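Inactivation-no-after-potential D protein (Drosophila melanogaster, PDB 2QKT) serves as a scaffold in the G protein-coupled signalling of fly vision, its fifth PDZ domain probably binding peptide segments of partner proteins. Local coordinates at residues Phe4-Met9 and Asp41-Arg46; Leu20-Ile25 and Leu61-Cys66; Ile50-Gly55 and Ser78-Arg83. All coordinates share one frame; numbering follows the deposited sequence.

Contact 1: residues Phe4-Met9 and Asp41-Arg46; sequences FNVDLM and DSKLQR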
ATOM      1  N   PHE A   4      -9.254  22.501  -9.624  1.00 23.87           N
ATOM      2  CA  PHE A   4     -10.627  22.423 -10.094  1.00 25.18           C
ATOM      3  C   PHE A   4     -11.414  21.375  -9.318  1.00 25.94           C
ATOM      4  O   PHE A   4     -10.849  20.635  -8.503  1.00 25.51           O
ATOM      5  CB  PHE A   4     -10.626  22.117 -11.599  1.00 23.43           C
ATOM      6  CG  PHE A   4      -9.981  20.799 -11.965  1.00 22.41           C
ATOM      7  CD1 PHE A   4     -10.728  19.627 -11.985  1.00 21.78           C
ATOM      8  CD2 PHE A   4      -8.621  20.732 -12.287  1.00 21.99           C
ATOM      9  CE1 PHE A   4     -10.137  18.401 -12.320  1.00 21.21           C
ATOM     10  CE2 PHE A   4      -8.023  19.508 -12.622  1.00 22.41           C
ATOM     11  CZ  PHE A   4      -8.787  18.343 -12.638  1.00 20.68           C
ATOM     12  N   ASN A   5     -12.718  21.316  -9.556  1.00 27.01           N
ATOM     13  CA  ASN A   5     -13.547  20.349  -8.860  1.00 28.07           C
ATOM     14  C   ASN A   5     -14.197  19.382  -9.817  1.00 27.78           C
ATOM     15  O   ASN A   5     -14.429  19.694 -10.982  1.00 27.71           O
ATOM     16  CB  ASN A   5     -14.630  21.052  -8.040  1.00 30.27           C
ATOM     17  CG  ASN A   5     -14.052  21.977  -7.000  1.00 31.74           C
ATOM     18  OD1 ASN A   5     -13.180  21.588  -6.224  1.00 34.18           O
ATOM     19  ND2 ASN A   5     -14.538  23.209  -6.970  1.00 32.57           N
ATOM     20  N   VAL A   6     -14.470  18.190  -9.315  1.00 26.84           N
ATOM     21  CA  VAL A   6     -15.114  17.172 -10.117  1.00 27.17           C
ATOM     22  C   VAL A   6     -16.257  16.596  -9.305  1.00 27.68           C
ATOM     23  O   VAL A   6     -16.070  16.165  -8.167  1.00 27.48           O
ATOM     24  CB  VAL A   6     -14.149  16.042 -10.497  1.00 26.11           C
ATOM     25  CG1 VAL A   6     -14.895  14.975 -11.289  1.00 26.28           C
ATOM     26  CG2 VAL A   6     -12.993  16.595 -11.319  1.00 26.16           C
ATOM     27  N   ASP A   7     -17.442  16.605  -9.899  1.00 28.25           N
ATOM     28  CA  ASP A   7     -18.634  16.087  -9.251  1.00 29.47           C
ATOM     29  C   ASP A   7     -19.335  15.145 -10.220  1.00 29.47           C
ATOM     30  O   ASP A   7     -19.523  15.477 -11.388  1.00 29.34           O
ATOM     31  CB  ASP A   7     -19.557  17.249  -8.875  1.00 31.48           C
ATOM     32  CG  ASP A   7     -18.935  18.166  -7.841  1.00 33.28           C
ATOM     33  OD1 ASP A   7     -18.936  17.815  -6.643  1.00 34.33           O
ATOM     34  OD2 ASP A   7     -18.419  19.235  -8.228  1.00 34.52           O
ATOM     35  N   LEU A   8     -19.709  13.970  -9.728  1.00 28.63           N
ATOM     36  CA  LEU A   8     -20.377  12.977 -10.553  1.00 29.73           C
ATOM     37  C   LEU A   8     -21.266  12.116  -9.654  1.00 30.13           C
ATOM     38  O   LEU A   8     -21.098  12.106  -8.435  1.00 28.60           O
ATOM     39  CB  LEU A   8     -19.328  12.127 -11.288  1.00 29.95           C
ATOM     40  CG  LEU A   8     -18.331  11.303 -10.474  1.00 29.30           C
ATOM     41  CD1 LEU A   8     -19.048  10.114  -9.859  1.00 29.37           C
ATOM     42  CD2 LEU A   8     -17.216  10.810 -11.388  1.00 30.27           C
ATOM     43  N   MET A   9     -22.213  11.404 -10.253  1.00 31.58           N
ATOM     44  CA  MET A   9     -23.129  10.557  -9.500  1.00 33.33           C
ATOM     45  C   MET A   9     -22.739   9.107  -9.789  1.00 33.09           C
ATOM     46  O   MET A   9     -22.791   8.687 -10.939  1.00 31.86           O
ATOM     47  CB  MET A   9     -24.554  10.815  -9.981  1.00 36.64           C
ATOM     48  CG  MET A   9     -25.603  10.628  -8.924  1.00 40.98           C
ATOM     49  SD  MET A   9     -25.406  11.883  -7.646  1.00 46.40           S
ATOM     50  CE  MET A   9     -25.331  13.365  -8.654  1.00 43.44           C
ATOM     51  N   ASP A  41     -13.567  11.154 -17.724  1.00 20.01           N
ATOM     52  CA  ASP A  41     -12.937  11.287 -19.034  1.00 20.90           C
ATOM     53  C   ASP A  41     -12.741  12.752 -19.440  1.00 21.07           C
ATOM     54  O   ASP A  41     -11.845  13.061 -20.217  1.00 20.36           O
ATOM     55  CB  ASP A  41     -13.748  10.567 -20.124  1.00 21.80           C
ATOM     56  CG  ASP A  41     -13.911   9.083 -19.835  1.00 22.94           C
ATOM     57  OD1 ASP A  41     -12.965   8.461 -19.307  1.00 24.16           O
ATOM     58  OD2 ASP A  41     -14.979   8.529 -20.170  1.00 25.46           O
ATOM     59  N   SER A  42     -13.577  13.638 -18.900  1.00 21.63           N
ATOM     60  CA  SER A  42     -13.534  15.061 -19.220  1.00 24.00           C
ATOM     61  C   SER A  42     -12.607  15.926 -18.409  1.00 24.14           C
ATOM     62  O   SER A  42     -12.120  16.941 -18.918  1.00 23.16           O
ATOM     63  CB  SER A  42     -14.920  15.688 -19.106  1.00 23.94           C
ATOM     64  OG  SER A  42     -15.686  15.473 -20.267  1.00 32.86           O
ATOM     65  N   LYS A  43     -12.352  15.565 -17.159  1.00 24.25           N
ATOM     66  CA  LYS A  43     -11.518  16.456 -16.380  1.00 25.61           C
ATOM     67  C   LYS A  43     -10.311  15.860 -15.665  1.00 24.37           C
ATOM     68  O   LYS A  43      -9.449  16.611 -15.200  1.00 24.11           O
ATOM     69  CB  LYS A  43     -12.392  17.183 -15.347  1.00 27.91           C
ATOM     70  CG  LYS A  43     -13.761  17.672 -15.817  1.00 30.95           C
ATOM     71  CD  LYS A  43     -14.399  18.543 -14.747  1.00 34.34           C
ATOM     72  CE  LYS A  43     -15.885  18.706 -14.960  1.00 36.33           C
ATOM     73  NZ  LYS A  43     -16.537  17.361 -14.933  1.00 39.02           N
ATOM     74  N   LEU A  44     -10.230  14.537 -15.567  1.00 22.44           N
ATOM     75  CA  LEU A  44      -9.109  13.928 -14.858  1.00 21.80           C
ATOM     76  C   LEU A  44      -8.041  13.252 -15.703  1.00 20.93           C
ATOM     77  O   LEU A  44      -8.322  12.640 -16.740  1.00 19.56           O
ATOM     78  CB  LEU A  44      -9.622  12.934 -13.819  1.00 20.45           C
ATOM     79  CG  LEU A  44     -10.389  13.544 -12.643  1.00 22.33           C
ATOM     80  CD1 LEU A  44     -11.072  12.432 -11.842  1.00 20.46           C
ATOM     81  CD2 LEU A  44      -9.432  14.353 -11.767  1.00 20.66           C
ATOM     82  N   GLN A  45      -6.809  13.359 -15.217  1.00 20.52           N
ATOM     83  CA  GLN A  45      -5.638  12.775 -15.853  1.00 20.99           C
ATOM     84  C   GLN A  45      -4.686  12.212 -14.810  1.00 21.05           C
ATOM     85  O   GLN A  45      -4.724  12.605 -13.641  1.00 19.37           O
ATOM     86  CB  GLN A  45      -4.897  13.836 -16.666  1.00 23.54           C
ATOM     87  CG  GLN A  45      -5.586  14.238 -17.947  1.00 28.62           C
ATOM     88  CD  GLN A  45      -4.881  15.391 -18.633  1.00 31.25           C
ATOM     89  OE1 GLN A  45      -3.715  15.671 -18.366  1.00 32.80           O
ATOM     90  NE2 GLN A  45      -5.583  16.047 -19.546  1.00 33.84           N
ATOM     91  N   ARG A  46      -3.833  11.289 -15.244  1.00 20.03           N
ATOM     92  CA  ARG A  46      -2.846  10.695 -14.359  1.00 21.23           C
ATOM     93  C   ARG A  46      -1.983  11.840 -13.848  1.00 20.66           C
ATOM     94  O   ARG A  46      -1.641  12.758 -14.603  1.00 20.91           O
ATOM     95  CB  ARG A  46      -1.973   9.692 -15.121  1.00 21.36           C
ATOM     96  CG  ARG A  46      -2.741   8.516 -15.703  1.00 23.15           C
ATOM     97  CD  ARG A  46      -1.798   7.527 -16.386  1.00 26.42           C
ATOM     98  NE  ARG A  46      -2.514   6.374 -16.923  1.00 28.27           N
ATOM     99  CZ  ARG A  46      -3.392   6.432 -17.920  1.00 31.04           C
ATOM    100  NH1 ARG A  46      -3.663   7.592 -18.513  1.00 31.75           N
ATOM    101  NH2 ARG A  46      -3.995   5.328 -18.332  1.00 30.66           N
TER
HETATM  102  O   HOH W   1     -17.799  18.188 -12.388  1.00 36.74           O

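Contact 2: residues Leu20-Ile25 and Leu61-Cys66; sequences LSPNEI and LPFQVC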
ATOM      1  N   LEU A  20      -5.252   4.970  -7.117  1.00 16.09           N
ATOM      2  CA  LEU A  20      -4.538   6.051  -6.442  1.00 15.44           C
ATOM      3  C   LEU A  20      -3.268   5.637  -5.698  1.00 16.43           C
ATOM      4  O   LEU A  20      -3.052   4.453  -5.403  1.00 16.40           O
ATOM      5  CB  LEU A  20      -5.490   6.713  -5.442  1.00 14.45           C
ATOM      6  CG  LEU A  20      -6.916   7.022  -5.897  1.00 14.53           C
ATOM      7  CD1 LEU A  20      -7.679   7.602  -4.713  1.00 14.91           C
ATOM      8  CD2 LEU A  20      -6.909   8.004  -7.059  1.00 13.37           C
ATOM      9  N   SER A  21      -2.428   6.632  -5.403  1.00 15.97           N
ATOM     10  CA  SER A  21      -1.195   6.425  -4.646  1.00 17.21           C
ATOM     11  C   SER A  21      -1.019   7.647  -3.741  1.00 17.21           C
ATOM     12  O   SER A  21      -1.523   8.734  -4.042  1.00 17.06           O
ATOM     13  CB  SER A  21       0.016   6.271  -5.566  1.00 17.44           C
ATOM     14  OG  SER A  21       0.253   7.461  -6.278  1.00 22.90           O
ATOM     15  N   PRO A  22      -0.320   7.482  -2.608  1.00 17.80           N
ATOM     16  CA  PRO A  22      -0.106   8.588  -1.675  1.00 18.18           C
ATOM     17  C   PRO A  22       0.639   9.795  -2.254  1.00 18.29           C
ATOM     18  O   PRO A  22       1.568   9.650  -3.049  1.00 19.18           O
ATOM     19  CB  PRO A  22       0.667   7.922  -0.534  1.00 18.59           C
ATOM     20  CG  PRO A  22       0.167   6.485  -0.595  1.00 19.04           C
ATOM     21  CD  PRO A  22       0.318   6.262  -2.082  1.00 17.62           C
ATOM     22  N   ASN A  23       0.215  10.985  -1.841  1.00 17.77           N
ATOM     23  CA  ASN A  23       0.858  12.224  -2.265  1.00 18.58           C
ATOM     24  C   ASN A  23       0.948  13.155  -1.069  1.00 18.57           C
ATOM     25  O   ASN A  23       0.109  13.101  -0.170  1.00 19.10           O
ATOM     26  CB  ASN A  23       0.056  12.894  -3.386  1.00 18.60           C
ATOM     27  CG  ASN A  23       0.755  14.136  -3.924  1.00 21.63           C
ATOM     28  OD1 ASN A  23       0.744  15.202  -3.294  1.00 19.80           O
ATOM     29  ND2 ASN A  23       1.388  13.996  -5.088  1.00 20.18           N
ATOM     30  N   GLU A  24       1.963  14.003  -1.051  1.00 19.83           N
ATOM     31  CA  GLU A  24       2.147  14.924   0.064  1.00 22.65           C
ATOM     32  C   GLU A  24       0.858  15.668   0.423  1.00 22.73           C
ATOM     33  O   GLU A  24       0.542  15.834   1.603  1.00 21.84           O
ATOM     34  CB  GLU A  24       3.238  15.950  -0.260  1.00 26.07           C
ATOM     35  CG  GLU A  24       3.456  16.966   0.850  1.00 31.70           C
ATOM     36  CD  GLU A  24       4.318  18.136   0.419  1.00 35.15           C
ATOM     37  OE1 GLU A  24       4.719  18.186  -0.763  1.00 37.51           O
ATOM     38  OE2 GLU A  24       4.582  19.019   1.264  1.00 39.02           O
ATOM     39  N   ILE A  25       0.109  16.111  -0.584  1.00 21.30           N
ATOM     40  CA  ILE A  25      -1.111  16.868  -0.317  1.00 20.82           C
ATOM     41  C   ILE A  25      -2.421  16.143  -0.637  1.00 20.65           C
ATOM     42  O   ILE A  25      -3.464  16.780  -0.777  1.00 19.59           O
ATOM     43  CB  ILE A  25      -1.084  18.214  -1.082  1.00 21.51           C
ATOM     44  CG1 ILE A  25      -1.159  17.955  -2.589  1.00 20.89           C
ATOM     45  CG2 ILE A  25       0.214  18.972  -0.740  1.00 21.18           C
ATOM     46  CD1 ILE A  25      -1.279  19.213  -3.437  1.00 22.66           C
ATOM     47  N   LEU A  61      -4.107  12.870   6.625  1.00 27.67           N
ATOM     48  CA  LEU A  61      -4.674  11.560   6.944  1.00 26.08           C
ATOM     49  C   LEU A  61      -3.616  10.489   6.705  1.00 24.77           C
ATOM     50  O   LEU A  61      -2.664  10.708   5.946  1.00 23.70           O
ATOM     51  CB  LEU A  61      -5.870  11.236   6.046  1.00 26.57           C
ATOM     52  CG  LEU A  61      -7.049  12.211   6.088  1.00 27.62           C
ATOM     53  CD1 LEU A  61      -8.148  11.744   5.150  1.00 27.29           C
ATOM     54  CD2 LEU A  61      -7.598  12.313   7.516  1.00 28.65           C
ATOM     55  N   PRO A  62      -3.765   9.314   7.341  1.00 23.97           N
ATOM     56  CA  PRO A  62      -2.790   8.237   7.143  1.00 22.86           C
ATOM     57  C   PRO A  62      -2.731   8.015   5.625  1.00 22.93           C
ATOM     58  O   PRO A  62      -3.761   8.079   4.947  1.00 21.83           O
ATOM     59  CB  PRO A  62      -3.437   7.067   7.883  1.00 22.07           C
ATOM     60  CG  PRO A  62      -4.118   7.773   9.035  1.00 23.23           C
ATOM     61  CD  PRO A  62      -4.836   8.863   8.250  1.00 23.67           C
ATOM     62  N   PHE A  63      -1.537   7.758   5.107  1.00 22.66           N
ATOM     63  CA  PHE A  63      -1.347   7.568   3.677  1.00 24.18           C
ATOM     64  C   PHE A  63      -2.233   6.472   3.098  1.00 23.62           C
ATOM     65  O   PHE A  63      -2.653   6.558   1.942  1.00 23.67           O
ATOM     66  CB  PHE A  63       0.138   7.280   3.377  1.00 25.51           C
ATOM     67  CG  PHE A  63       0.595   5.896   3.761  1.00 27.56           C
ATOM     68  CD1 PHE A  63       0.372   4.814   2.911  1.00 28.27           C
ATOM     69  CD2 PHE A  63       1.219   5.671   4.983  1.00 28.49           C
ATOM     70  CE1 PHE A  63       0.774   3.521   3.271  1.00 27.83           C
ATOM     71  CE2 PHE A  63       1.625   4.384   5.359  1.00 28.81           C
ATOM     72  CZ  PHE A  63       1.400   3.304   4.499  1.00 28.95           C
ATOM     73  N   GLN A  64      -2.555   5.459   3.902  1.00 22.41           N
ATOM     74  CA  GLN A  64      -3.375   4.370   3.384  1.00 23.10           C
ATOM     75  C   GLN A  64      -4.826   4.713   3.031  1.00 22.88           C
ATOM     76  O   GLN A  64      -5.527   3.896   2.433  1.00 22.90           O
ATOM     77  CB  GLN A  64      -3.329   3.135   4.312  1.00 23.87           C
ATOM     78  CG  GLN A  64      -3.752   3.335   5.745  1.00 21.98           C
ATOM     79  CD  GLN A  64      -2.619   3.790   6.656  1.00 22.25           C
ATOM     80  OE1 GLN A  64      -2.002   4.834   6.439  1.00 19.12           O
ATOM     81  NE2 GLN A  64      -2.351   3.001   7.693  1.00 20.48           N
ATOM     82  N   VAL A  65      -5.279   5.917   3.372  1.00 22.39           N
ATOM     83  CA  VAL A  65      -6.646   6.307   3.033  1.00 21.25           C
ATOM     84  C   VAL A  65      -6.835   6.324   1.513  1.00 20.54           C
ATOM     85  O   VAL A  65      -7.947   6.143   1.011  1.00 19.46           O
ATOM     86  CB  VAL A  65      -7.008   7.707   3.599  1.00 22.49           C
ATOM     87  CG1 VAL A  65      -6.129   8.789   2.972  1.00 22.21           C
ATOM     88  CG2 VAL A  65      -8.475   8.000   3.341  1.00 22.70           C
ATOM     89  N   CYS A  66      -5.737   6.516   0.785  1.00 18.86           N
ATOM     90  CA  CYS A  66      -5.778   6.554  -0.674  1.00 19.18           C
ATOM     91  C   CYS A  66      -6.059   5.194  -1.296  1.00 18.97           C
ATOM     92  O   CYS A  66      -6.302   5.101  -2.502  1.00 19.96           O
ATOM     93  CB  CYS A  66      -4.451   7.069  -1.234  1.00 18.28           C
ATOM     94  SG  CYS A  66      -4.032   8.750  -0.712  1.00 19.26           S
TER

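Contact 3: residues Ile50-Gly55 and Ser78-Arg83; sequences ITKFNG and SMEVTR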
ATOM      1  N   ILE A  50      -6.067  14.353  -5.783  1.00 17.15           N
ATOM      2  CA  ILE A  50      -7.353  14.572  -5.140  1.00 17.80           C
ATOM      3  C   ILE A  50      -6.993  15.074  -3.743  1.00 18.95           C
ATOM      4  O   ILE A  50      -6.378  14.341  -2.967  1.00 18.91           O
ATOM      5  CB  ILE A  50      -8.141  13.264  -5.006  1.00 17.53           C
ATOM      6  CG1 ILE A  50      -8.427  12.684  -6.390  1.00 17.09           C
ATOM      7  CG2 ILE A  50      -9.437  13.525  -4.248  1.00 20.26           C
ATOM      8  CD1 ILE A  50      -9.140  11.358  -6.356  1.00 16.94           C
ATOM      9  N   THR A  51      -7.364  16.313  -3.429  1.00 19.51           N
ATOM     10  CA  THR A  51      -7.042  16.898  -2.126  1.00 20.50           C
ATOM     11  C   THR A  51      -8.172  16.838  -1.108  1.00 21.18           C
ATOM     12  O   THR A  51      -7.946  16.979   0.090  1.00 21.49           O
ATOM     13  CB  THR A  51      -6.618  18.358  -2.280  1.00 19.83           C
ATOM     14  OG1 THR A  51      -7.661  19.082  -2.950  1.00 17.99           O
ATOM     15  CG2 THR A  51      -5.338  18.454  -3.091  1.00 19.64           C
ATOM     16  N   LYS A  52      -9.392  16.650  -1.586  1.00 22.15           N
ATOM     17  CA  LYS A  52     -10.534  16.551  -0.694  1.00 24.16           C
ATOM     18  C   LYS A  52     -11.552  15.639  -1.357  1.00 24.09           C
ATOM     19  O   LYS A  52     -11.784  15.719  -2.573  1.00 23.83           O
ATOM     20  CB  LYS A  52     -11.174  17.930  -0.416  1.00 24.91           C
ATOM     21  CG  LYS A  52     -12.332  17.836   0.594  1.00 26.55           C
ATOM     22  CD  LYS A  52     -13.183  19.097   0.709  1.00 29.27           C
ATOM     23  CE  LYS A  52     -12.517  20.205   1.486  1.00 32.67           C
ATOM     24  NZ  LYS A  52     -13.436  20.576   2.604  1.00 34.01           N
ATOM     25  N   PHE A  53     -12.157  14.774  -0.558  1.00 23.50           N
ATOM     26  CA  PHE A  53     -13.147  13.839  -1.061  1.00 25.06           C
ATOM     27  C   PHE A  53     -14.369  13.877  -0.149  1.00 25.82           C
ATOM     28  O   PHE A  53     -14.249  13.661   1.057  1.00 24.71           O
ATOM     29  CB  PHE A  53     -12.566  12.422  -1.077  1.00 25.30           C
ATOM     30  CG  PHE A  53     -13.439  11.421  -1.766  1.00 25.36           C
ATOM     31  CD1 PHE A  53     -13.598  11.472  -3.149  1.00 26.07           C
ATOM     32  CD2 PHE A  53     -14.154  10.475  -1.035  1.00 24.76           C
ATOM     33  CE1 PHE A  53     -14.459  10.597  -3.801  1.00 26.24           C
ATOM     34  CE2 PHE A  53     -15.023   9.588  -1.675  1.00 25.52           C
ATOM     35  CZ  PHE A  53     -15.179   9.651  -3.065  1.00 26.50           C
ATOM     36  N   ASN A  54     -15.540  14.137  -0.737  1.00 26.55           N
ATOM     37  CA  ASN A  54     -16.796  14.223   0.006  1.00 28.05           C
ATOM     38  C   ASN A  54     -16.701  14.965   1.333  1.00 27.69           C
ATOM     39  O   ASN A  54     -17.184  14.495   2.364  1.00 28.86           O
ATOM     40  CB  ASN A  54     -17.396  12.833   0.238  1.00 29.27           C
ATOM     41  CG  ASN A  54     -18.002  12.249  -1.016  1.00 30.40           C
ATOM     42  OD1 ASN A  54     -18.196  12.954  -2.011  1.00 28.63           O
ATOM     43  ND2 ASN A  54     -18.334  10.963  -0.973  1.00 31.19           N
ATOM     44  N   GLY A  55     -16.079  16.136   1.297  1.00 27.59           N
ATOM     45  CA  GLY A  55     -15.960  16.940   2.500  1.00 28.26           C
ATOM     46  C   GLY A  55     -14.760  16.660   3.383  1.00 28.73           C
ATOM     47  O   GLY A  55     -14.491  17.430   4.306  1.00 29.68           O
ATOM     48  N   SER A  78     -17.963  14.029  -4.805  1.00 30.31           N
ATOM     49  CA  SER A  78     -17.415  15.365  -4.938  1.00 29.17           C
ATOM     50  C   SER A  78     -15.922  15.390  -4.625  1.00 27.61           C
ATOM     51  O   SER A  78     -15.502  15.031  -3.525  1.00 28.44           O
ATOM     52  CB  SER A  78     -18.167  16.302  -3.998  1.00 30.07           C
ATOM     53  OG  SER A  78     -17.276  17.215  -3.384  1.00 33.82           O
ATOM     54  N   MET A  79     -15.123  15.825  -5.587  1.00 25.32           N
ATOM     55  CA  MET A  79     -13.680  15.872  -5.386  1.00 24.46           C
ATOM     56  C   MET A  79     -13.086  17.240  -5.679  1.00 23.38           C
ATOM     57  O   MET A  79     -13.543  17.943  -6.585  1.00 23.00           O
ATOM     58  CB  MET A  79     -12.966  14.898  -6.326  1.00 24.35           C
ATOM     59  CG  MET A  79     -13.399  13.450  -6.283  1.00 26.90           C
ATOM     60  SD  MET A  79     -12.575  12.549  -7.635  1.00 27.50           S
ATOM     61  CE  MET A  79     -13.986  12.038  -8.580  1.00 29.38           C
ATOM     62  N   GLU A  80     -12.063  17.606  -4.914  1.00 21.39           N
ATOM     63  CA  GLU A  80     -11.328  18.835  -5.159  1.00 22.09           C
ATOM     64  C   GLU A  80      -9.976  18.320  -5.662  1.00 21.36           C
ATOM     65  O   GLU A  80      -9.363  17.438  -5.046  1.00 20.13           O
ATOM     66  CB  GLU A  80     -11.211  19.676  -3.879  1.00 23.22           C
ATOM     67  CG  GLU A  80     -12.489  20.496  -3.638  1.00 24.57           C
ATOM     68  CD  GLU A  80     -12.453  21.319  -2.373  1.00 26.43           C
ATOM     69  OE1 GLU A  80     -11.350  21.689  -1.923  1.00 26.55           O
ATOM     70  OE2 GLU A  80     -13.537  21.632  -1.842  1.00 30.69           O
ATOM     71  N   VAL A  81      -9.528  18.857  -6.791  1.00 20.19           N
ATOM     72  CA  VAL A  81      -8.303  18.391  -7.423  1.00 20.51           C
ATOM     73  C   VAL A  81      -7.267  19.459  -7.758  1.00 20.99           C
ATOM     74  O   VAL A  81      -7.608  20.589  -8.102  1.00 20.30           O
ATOM     75  CB  VAL A  81      -8.667  17.628  -8.731  1.00 21.19           C
ATOM     76  CG1 VAL A  81      -7.415  17.068  -9.401  1.00 21.24           C
ATOM     77  CG2 VAL A  81      -9.660  16.509  -8.413  1.00 21.51           C
ATOM     78  N   THR A  82      -5.998  19.083  -7.638  1.00 19.78           N
ATOM     79  CA  THR A  82      -4.887  19.958  -7.975  1.00 21.28           C
ATOM     80  C   THR A  82      -4.097  19.282  -9.084  1.00 23.40           C
ATOM     81  O   THR A  82      -3.798  18.083  -9.007  1.00 21.66           O
ATOM     82  CB  THR A  82      -3.945  20.204  -6.780  1.00 21.93           C
ATOM     83  OG1 THR A  82      -4.593  21.056  -5.824  1.00 21.23           O
ATOM     84  CG2 THR A  82      -2.648  20.844  -7.249  1.00 20.50           C
ATOM     85  N   ARG A  83      -3.767  20.054 -10.115  1.00 24.30           N
ATOM     86  CA  ARG A  83      -3.013  19.549 -11.247  1.00 26.71           C
ATOM     87  C   ARG A  83      -1.685  20.267 -11.474  1.00 28.63           C
ATOM     88  O   ARG A  83      -1.656  21.448 -11.795  1.00 27.96           O
ATOM     89  CB  ARG A  83      -3.852  19.659 -12.523  1.00 27.27           C
ATOM     90  CG  ARG A  83      -3.119  19.169 -13.757  1.00 29.07           C
ATOM     91  CD  ARG A  83      -4.015  18.270 -14.601  1.00 30.42           C
ATOM     92  NE  ARG A  83      -4.908  18.986 -15.497  1.00 32.37           N
ATOM     93  CZ  ARG A  83      -5.960  18.436 -16.095  1.00 31.99           C
ATOM     94  NH1 ARG A  83      -6.264  17.159 -15.881  1.00 29.64           N
ATOM     95  NH2 ARG A  83      -6.682  19.154 -16.938  1.00 31.24           N
TER
HETATM   96  O   HOH W   2      -7.198  20.789  -4.837  1.00 21.52           O
HETATM   97  O   HOH W   3      -8.783  20.766  -1.253  1.00 22.74           O
HETATM   98  O   HOH W   4     -15.128  17.172  -1.479  1.00 31.95           O

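Contact 1: residues Phe4-Met9 and Asp41-Arg46
The apolar part of this contact starts with Phe-4, whose ring reaches from the edge strand of the PDZ sheet to the place where the last turn of helix 38-43 gives way to loop. CE1 of Phe-4 lies 4.0 Å from CB of Lys-43. Leu-44 comes to the same ring at its edge, near the plane, with CD2 at 4.1 Å from CZ of Phe-4. Two residues further along the strand, Val-6 adds one methyl: its CG2 is 4.2 Å from CG of Leu-44 and 4.1 Å from CB of Lys-43. That methyl also sits in the plane of the Phe-4 ring, at its edge, so Val-6, Leu-44 and the ring form one small apolar cluster. Phe-4 holds CG between its backbone N and carbonyl carbon (chi1 61°), a setting that turns the ring onto the helix end.

Polar atoms enter in two ways. The carbonyl O of Lys-43 lies obliquely by the ring, 3.2 Å from CZ of Phe-4, and it also receives a weak hydrogen bond from Arg-83 NH1. The Lys-43 chain then runs back past Val-6, antiparallel to that side chain, and bends at its last torsion (chi4 60°). There one water joins the segments, accepting from Lys-43 NZ at 3.0 Å and from the backbone N of Asp-7 at 3.0 Å. The ammonium group is thus tied to the strand through solvent.

Within the domain, strand 2-9 is hydrogen-bonded along one side to strand 76-83, through Phe-4 with Val-81 and Val-6 with Met-79. Helix 38-43 covers the inward-facing side chains of strand 2-9, and Leu-8 carries the packing onward to Glu-39 and Ile-40.

Contact 2: residues Leu20-Ile25 and Leu61-Cys66
The N of Ile-25 donates to OD1 of Asn-23 at 2.9 Å, nearly straight at 168°, in the carbonyl plane and on a lone pair; this Asx turn ends the strand that forms one wall of the PDZ peptide-binding groove. The other wall is the helical segment opposite it, where the N of Cys-66 bonds to the carbonyl O of Phe-63 in a 3-10 turn. Here the walls stand close, with the CA atoms of Pro-22 and Phe-63 5.6 Å apart. So narrow a gap would probably leave little room for a peptide strand, consistent with a scaffold whose binding can change.

Cys-66 helps to hold the walls together through its disulfide to Cys-27 on the neighbouring strand 26-32. Its SG, anti to the carbonyl carbon (chi1 -61°), lies over the strand 4.0 Å from CA of Pro-22. The pyrrolidine of Pro-22 and the side chain of Phe-63 run side by side, pointing the same way, with CG of Pro-22 oblique to the ring and 3.9 Å from CD1 of Phe-63; Tyr-67 of a fourth subunit packs on Phe-63. Leu-20 faces the carbonyl of Cys-66, its CB 3.4 Å from that O.

Contact 3: residues Ile50-Gly55 and Ser78-Arg83
Ser-78 and Asn-54 open the contact with a two-way grip at the end of a pair of antiparallel strands whose axes make 168°. The N of Ser-78 donates to OD1 of Asn-54 at 3.0 Å, and Asn-54 N returns a bond to the carbonyl O of Ser-78 at 2.9 Å. A water takes the N-H of Gly-55 and bonds to Ser-78 OG beside them.

Met-79 pairs with Phe-53 at a non-hydrogen-bonded position. Its CG meets the edge of the Phe-53 ring, 3.7 Å from CD1, while SD crosses toward Ile-50, 3.9 Å from that residue's CD1. These side chains lie on the buried face of the sheet, where Phe-70 packs edge-to-face with Phe-53.

Glu-80 faces both Thr-51 and Lys-52, a classic beta bulge. Its N donates to Lys-52 O at 3.0 Å, and its own O accepts from Thr-51 N at 2.8 Å, with the donor tilted 21° from the carbonyl plane. The carboxylate runs alongside the Lys-52 chain, OE2 of Glu-80 3.6 Å from CD of Lys-52, while NZ of Lys-52 stays 4.6 Å from OE2, beyond a salt bridge. OE1 accepts from a water that also bonds to Thr-51 OG1. With an alanine in place of Glu-80 that water would probably lose its carboxylate acceptor, and the Lys-52 ammonium its nearby opposite charge.

Val-81 sets CG2 against Ile-50, continuing the buried face. Thr-82 crosses Thr-51 at about a right angle: Thr-51 keeps OG1 between its backbone N and carbonyl carbon (chi1 56°), leaving CG2 to meet Thr-82 OG1, and another water bonds to both hydroxyls.

The chemistry divides the strand pair: apolar groups on one face, the charges of Lys-52 and Glu-80 on the other, and a Thr-51 hydroxyl that meets two waters, probably helped there by the bulge.

Strand 76-83 ties contacts 1 and 3 together: contact 3 pairs it with strand 49-53, while strand 2-9 of contact 1 runs along its other edge. Contact 3 is mostly backbone hydrogen bonding within the sheet, one face core and the other wet. Contact 1 is helix packing on that sheet, apolar inside with a solvent-bridged lysine at its margin. Contact 2 is a buried contact with side chains packed between the groove walls and a disulfide beside it; it lies across the chain's centre from contact 1, yet Leu-20 touches Ile-50 of contact 3 through their CD2 and CD1 methyls.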